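Local coordinates for beta-N-acetylglucosaminidase-like protein Glycoside hydrolase family 20 (Flavobacterium johnsoniae, PDB 6YHH) that probably hydrolyses terminal beta-linked N-acetylhexosamine residues, acting as a family 20 chitobiase in bacterial chitin degradation, at residues H179-D184 with V228-V233; G224-P229 with G308-I313. One frame throughout, in Å; residues are numbered along the deposited sequence.

Interaction 1: H179-D184 with V228-V233; sequences HWHLVD and VPEIDV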
loop_
_atom_site.group_PDB
_atom_site.type_symbol
_atom_site.label_atom_id
_atom_site.label_comp_id
_atom_site.label_asym_id
_atom_site.label_seq_id
_atom_site.Cartn_x
_atom_site.Cartn_y
_atom_site.Cartn_z
ATOM N N HIS A 179 -10.757 10.174 -14.950
ATOM C CA HIS A 179 -10.986 9.575 -16.255
ATOM C C HIS A 179 -10.276 8.198 -16.243
ATOM O O HIS A 179 -9.085 8.057 -16.048
ATOM C CB HIS A 179 -10.509 10.543 -17.326
ATOM C CG HIS A 179 -10.338 10.005 -18.710
ATOM N ND1 HIS A 179 -9.685 10.755 -19.666
ATOM C CD2 HIS A 179 -10.688 8.830 -19.324
ATOM C CE1 HIS A 179 -9.591 10.061 -20.782
ATOM N NE2 HIS A 179 -10.199 8.903 -20.609
ATOM N N TRP A 180 -11.072 7.168 -16.499
ATOM C CA TRP A 180 -10.595 5.771 -16.303
ATOM C C TRP A 180 -10.438 5.118 -17.691
ATOM O O TRP A 180 -11.421 4.815 -18.401
ATOM C CB TRP A 180 -11.610 5.033 -15.428
ATOM C CG TRP A 180 -11.116 3.891 -14.563
ATOM C CD1 TRP A 180 -9.864 3.349 -14.447
ATOM C CD2 TRP A 180 -11.945 3.188 -13.610
ATOM N NE1 TRP A 180 -9.838 2.384 -13.473
ATOM C CE2 TRP A 180 -11.110 2.264 -12.929
ATOM C CE3 TRP A 180 -13.278 3.292 -13.256
ATOM C CZ2 TRP A 180 -11.595 1.444 -11.924
ATOM C CZ3 TRP A 180 -13.777 2.439 -12.285
ATOM C CH2 TRP A 180 -12.915 1.544 -11.626
ATOM N N HIS A 181 -9.189 4.948 -18.099
ATOM C CA HIS A 181 -8.842 4.394 -19.415
ATOM C C HIS A 181 -8.762 2.895 -19.244
ATOM O O HIS A 181 -7.736 2.374 -18.762
ATOM C CB HIS A 181 -7.529 5.068 -19.923
ATOM C CG HIS A 181 -7.095 4.645 -21.306
ATOM N ND1 HIS A 181 -7.478 5.342 -22.426
ATOM C CD2 HIS A 181 -6.359 3.594 -21.769
ATOM C CE1 HIS A 181 -7.026 4.733 -23.498
ATOM N NE2 HIS A 181 -6.304 3.702 -23.129
ATOM N N LEU A 182 -9.898 2.233 -19.549
ATOM C CA LEU A 182 -10.201 0.912 -19.102
ATOM C C LEU A 182 -9.943 -0.209 -20.127
ATOM O O LEU A 182 -10.071 -1.393 -19.800
ATOM C CB LEU A 182 -11.668 0.853 -18.651
ATOM C CG LEU A 182 -12.012 1.526 -17.342
ATOM C CD1 LEU A 182 -13.488 1.863 -17.283
ATOM C CD2 LEU A 182 -11.638 0.543 -16.288
ATOM N N VAL A 183 -9.444 0.187 -21.296
ATOM C CA VAL A 183 -9.166 -0.691 -22.392
ATOM C C VAL A 183 -8.086 -0.093 -23.283
ATOM O O VAL A 183 -8.085 1.128 -23.524
ATOM C CB VAL A 183 -10.433 -0.906 -23.294
ATOM C CG1 VAL A 183 -10.072 -1.974 -24.326
ATOM C CG2 VAL A 183 -11.686 -1.233 -22.418
ATOM N N ASP A 184 -7.140 -0.928 -23.731
ATOM C CA ASP A 184 -6.182 -0.530 -24.719
ATOM C C ASP A 184 -5.624 -1.829 -25.310
ATOM O O ASP A 184 -6.211 -2.957 -25.100
ATOM C CB ASP A 184 -5.106 0.394 -24.107
ATOM C CG ASP A 184 -4.553 1.367 -25.087
ATOM O OD1 ASP A 184 -3.828 0.901 -26.022
ATOM O OD2 ASP A 184 -4.827 2.562 -24.998
ATOM N N VAL A 228 -15.295 9.438 -15.486
ATOM C CA VAL A 228 -15.501 9.415 -16.907
ATOM C C VAL A 228 -14.826 8.118 -17.416
ATOM O O VAL A 228 -13.582 8.022 -17.439
ATOM C CB VAL A 228 -14.933 10.674 -17.624
ATOM C CG1 VAL A 228 -15.112 10.541 -19.097
ATOM C CG2 VAL A 228 -15.592 11.939 -17.075
ATOM N N PRO A 229 -15.626 7.083 -17.739
ATOM C CA PRO A 229 -15.074 5.852 -18.341
ATOM C C PRO A 229 -14.688 5.988 -19.786
ATOM O O PRO A 229 -15.251 6.805 -20.520
ATOM C CB PRO A 229 -16.268 4.882 -18.208
ATOM C CG PRO A 229 -17.425 5.818 -18.494
ATOM C CD PRO A 229 -17.100 7.056 -17.729
ATOM N N GLU A 230 -13.655 5.249 -20.210
ATOM C CA GLU A 230 -13.236 5.240 -21.612
ATOM C C GLU A 230 -13.099 3.851 -22.120
ATOM O O GLU A 230 -12.392 3.012 -21.528
ATOM C CB GLU A 230 -11.918 5.980 -21.835
ATOM C CG GLU A 230 -11.512 6.113 -23.301
ATOM C CD GLU A 230 -10.088 6.627 -23.541
ATOM O OE1 GLU A 230 -9.471 7.196 -22.571
ATOM O OE2 GLU A 230 -9.577 6.496 -24.672
ATOM N N ILE A 231 -13.799 3.589 -23.207
ATOM C CA ILE A 231 -13.595 2.422 -24.038
ATOM C C ILE A 231 -13.063 2.899 -25.393
ATOM O O ILE A 231 -13.809 3.432 -26.224
ATOM C CB ILE A 231 -14.883 1.601 -24.230
ATOM C CG1 ILE A 231 -15.337 1.032 -22.891
ATOM C CG2 ILE A 231 -14.562 0.448 -25.136
ATOM C CD1 ILE A 231 -16.674 0.264 -23.025
ATOM N N ASP A 232 -11.747 2.774 -25.614
ATOM C CA ASP A 232 -11.105 3.398 -26.727
ATOM C C ASP A 232 -11.291 2.592 -28.039
ATOM O O ASP A 232 -10.819 1.459 -28.152
ATOM C CB ASP A 232 -9.600 3.536 -26.354
ATOM C CG ASP A 232 -8.785 4.322 -27.354
ATOM O OD1 ASP A 232 -9.269 4.605 -28.445
ATOM O OD2 ASP A 232 -7.593 4.635 -27.016
ATOM N N VAL A 233 -11.976 3.214 -29.010
ATOM C CA VAL A 233 -12.316 2.611 -30.291
ATOM C C VAL A 233 -12.163 3.635 -31.387
ATOM O O VAL A 233 -12.355 4.867 -31.114
ATOM C CB VAL A 233 -13.773 2.052 -30.267
ATOM C CG1 VAL A 233 -13.846 0.835 -29.393
ATOM C CG2 VAL A 233 -14.790 3.101 -29.847
HETATM O O HOH W 1 -10.012 2.981 -23.072
#
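The imidazole rings of His179 and His181 both turn an edge to the carboxylate of Glu230, while a water sits over the centre of one face of the His181 ring, 3.4 Å above its plane. Leu182 CD2 packs over one face of the Trp180 ring, toward its rim. Glu230 OE1 is gripped twice: His179 NE2 donates to it over 2.7 Å, and His181 ND1 donates to the same oxygen over 2.7 Å. The two N-H groups come from opposite faces of the carboxylate, the first on the anti side and tilted from its plane, the second from well above it, 63° out. Trp366 NE1 holds OE2, so both oxygens of this buried acid have donors; two histidine donors would probably stabilise its negative charge. Extended, with CG anti to the backbone N (chi1 -174°), Glu230 reaches both rings. These side chains share one face of the parallel pair formed by strands 177-184 and 226-230, neighbours in the catalytic TIM barrel. Trp180 N donates to Val228 O, and Glu230 N to Trp180 O. Past the paired residues the water bridges, donating to Val183 O at 2.7 Å and weakly to Glu230 O. At its far edge His181 NE2 donates to the anti lone pair of Asp184 OD2 over 2.6 Å, while Glu447 takes up His179 ND1. The side chain of Asp184 lies about 7 Å from that of Glu317, the predicted proton donor.

Interaction 2: G224-P229 with G308-I313; sequences GILIVP and GAYFHI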
loop_
_atom_site.group_PDB
_atom_site.type_symbol
_atom_site.label_atom_id
_atom_site.label_comp_id
_atom_site.label_asym_id
_atom_site.label_seq_id
_atom_site.Cartn_x
_atom_site.Cartn_y
_atom_site.Cartn_z
ATOM N N GLY A 224 -16.675 13.970 -4.028
ATOM C CA GLY A 224 -16.971 15.029 -4.959
ATOM C C GLY A 224 -16.442 14.928 -6.378
ATOM O O GLY A 224 -16.347 15.938 -7.112
ATOM N N ILE A 225 -16.122 13.696 -6.754
ATOM C CA ILE A 225 -15.444 13.375 -8.032
ATOM C C ILE A 225 -16.343 12.609 -9.026
ATOM O O ILE A 225 -16.969 11.612 -8.690
ATOM C CB ILE A 225 -14.163 12.578 -7.710
ATOM C CG1 ILE A 225 -13.203 13.428 -6.815
ATOM C CG2 ILE A 225 -13.473 12.099 -8.996
ATOM C CD1 ILE A 225 -12.177 12.557 -6.127
ATOM N N LEU A 226 -16.361 13.105 -10.233
ATOM C CA LEU A 226 -17.007 12.497 -11.424
ATOM C C LEU A 226 -16.088 11.462 -12.056
ATOM O O LEU A 226 -14.905 11.748 -12.236
ATOM C CB LEU A 226 -17.232 13.583 -12.444
ATOM C CG LEU A 226 -17.725 13.182 -13.830
ATOM C CD1 LEU A 226 -19.130 12.607 -13.741
ATOM C CD2 LEU A 226 -17.730 14.341 -14.795
ATOM N N ILE A 227 -16.609 10.286 -12.381
ATOM C CA ILE A 227 -15.869 9.354 -13.159
ATOM C C ILE A 227 -16.285 9.344 -14.604
ATOM O O ILE A 227 -17.528 9.217 -14.917
ATOM C CB ILE A 227 -15.878 7.939 -12.549
ATOM C CG1 ILE A 227 -15.320 7.928 -11.092
ATOM C CG2 ILE A 227 -15.184 6.906 -13.481
ATOM C CD1 ILE A 227 -15.150 6.563 -10.470
ATOM N N VAL A 228 -15.295 9.438 -15.486
ATOM C CA VAL A 228 -15.501 9.415 -16.907
ATOM C C VAL A 228 -14.826 8.118 -17.416
ATOM O O VAL A 228 -13.582 8.022 -17.439
ATOM C CB VAL A 228 -14.933 10.674 -17.624
ATOM C CG1 VAL A 228 -15.112 10.541 -19.097
ATOM C CG2 VAL A 228 -15.592 11.939 -17.075
ATOM N N PRO A 229 -15.626 7.083 -17.739
ATOM C CA PRO A 229 -15.074 5.852 -18.341
ATOM C C PRO A 229 -14.688 5.988 -19.786
ATOM O O PRO A 229 -15.251 6.805 -20.520
ATOM C CB PRO A 229 -16.268 4.882 -18.208
ATOM C CG PRO A 229 -17.425 5.818 -18.494
ATOM C CD PRO A 229 -17.100 7.056 -17.729
ATOM N N GLY A 308 -22.218 9.088 -14.344
ATOM C CA GLY A 308 -21.789 10.332 -14.880
ATOM C C GLY A 308 -22.297 10.517 -16.293
ATOM O O GLY A 308 -22.522 9.561 -17.011
ATOM N N ALA A 309 -22.476 11.765 -16.679
ATOM C CA ALA A 309 -23.085 12.049 -17.966
ATOM C C ALA A 309 -22.246 11.924 -19.188
ATOM O O ALA A 309 -22.756 12.140 -20.308
ATOM C CB ALA A 309 -23.692 13.450 -17.909
ATOM N N TYR A 310 -20.919 11.636 -19.033
ATOM C CA TYR A 310 -19.956 11.643 -20.131
ATOM C C TYR A 310 -19.375 10.240 -20.324
ATOM O O TYR A 310 -19.022 9.546 -19.360
ATOM C CB TYR A 310 -18.809 12.634 -19.865
ATOM C CG TYR A 310 -19.380 13.969 -19.498
ATOM C CD1 TYR A 310 -19.821 14.780 -20.480
ATOM C CD2 TYR A 310 -19.649 14.276 -18.217
ATOM C CE1 TYR A 310 -20.444 15.985 -20.169
ATOM C CE2 TYR A 310 -20.271 15.444 -17.866
ATOM C CZ TYR A 310 -20.657 16.303 -18.874
ATOM O OH TYR A 310 -21.320 17.501 -18.554
ATOM N N PHE A 311 -19.260 9.845 -21.575
ATOM C CA PHE A 311 -18.689 8.558 -21.933
ATOM C C PHE A 311 -17.635 8.793 -23.006
ATOM O O PHE A 311 -17.940 9.337 -24.078
ATOM C CB PHE A 311 -19.737 7.492 -22.381
ATOM C CG PHE A 311 -19.222 6.114 -22.286
ATOM C CD1 PHE A 311 -18.254 5.633 -23.173
ATOM C CD2 PHE A 311 -19.675 5.317 -21.246
ATOM C CE1 PHE A 311 -17.772 4.295 -22.989
ATOM C CE2 PHE A 311 -19.169 4.025 -21.048
ATOM C CZ PHE A 311 -18.188 3.548 -21.882
ATOM N N HIS A 312 -16.395 8.401 -22.718
ATOM C CA HIS A 312 -15.247 8.598 -23.616
ATOM C C HIS A 312 -15.125 7.364 -24.498
ATOM O O HIS A 312 -14.943 6.261 -24.019
ATOM C CB HIS A 312 -14.013 8.904 -22.750
ATOM C CG HIS A 312 -12.904 9.657 -23.415
ATOM N ND1 HIS A 312 -12.282 9.281 -24.601
ATOM C CD2 HIS A 312 -12.199 10.720 -22.948
ATOM C CE1 HIS A 312 -11.280 10.107 -24.835
ATOM N NE2 HIS A 312 -11.221 10.992 -23.856
ATOM N N ILE A 313 -15.121 7.555 -25.827
ATOM C CA ILE A 313 -14.966 6.485 -26.791
ATOM C C ILE A 313 -13.594 6.479 -27.402
ATOM O O ILE A 313 -13.283 5.825 -28.363
ATOM C CB ILE A 313 -16.112 6.491 -27.848
ATOM C CG1 ILE A 313 -16.246 7.846 -28.567
ATOM C CG2 ILE A 313 -17.427 6.050 -27.196
ATOM C CD1 ILE A 313 -15.094 8.344 -29.311
HETATM O O HOH W 2 -19.033 10.693 -16.815
HETATM O O HOH W 3 -19.648 7.810 -13.648
#
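Pro229 CG sits 3.6 Å from Phe311 CE2, and on the backbone His312 N donates to Pro229 O over 2.9 Å, at 156°. Strands 226-230 and 310-312 are successive strands of the TIM barrel, running in the same sense but splayed by 36°, and water fills in where direct pairing fails. Ile227 O accepts from two waters, one of which accepts from Tyr310 N and the other from Gly308 N. Proline suits its position because its ring offers an apolar surface to Phe311 while its carbonyl still takes a strand bond. With CG anti to the backbone N (chi1 -160°), the Phe311 ring is brought beside Pro229, whose carbonyl oxygen lies over one face toward the rim. Leu226 branches into two contacts: CD2 reaches Tyr310 CD2 at 3.9 Å, and CD1 comes close to Gly308 CA. Glycine fits there because a beta carbon would run into both Leu226 CD1 and Ile227 O. In place of Phe311, an alanine would probably open a gap beside Pro229 CG and leave Phe299, which meets the ring edge-to-face, without this aromatic partner. Farther out, Phe306 touches Pro229 and helix 341-358 lends Leu356 to Phe311. His312 has its imidazole fixed by Gly314 N at ND1 and His381 at NE2, while His312 CB lies 3.3 Å from Pro229 O.

Overall arrangement
Interactions 1 and 2 are centred about 10 Å apart and share strand 226-230, which borders strand 177-184 on one edge and strand 310-312 on the other. Along the chain the order is 179-184, then 224-233, then 308-313, so the two contacts join three successive barrel strands within the catalytic domain. They also meet directly: Ile231 N probably bonds to His312 O, Val233 N probably to Ile313 O, and the rings of His179 and His312 stack. Strand 226-230 thus links the histidine-carboxylate network of interaction 1 to the water-bridged, apolar seam of interaction 2, near the predicted active site.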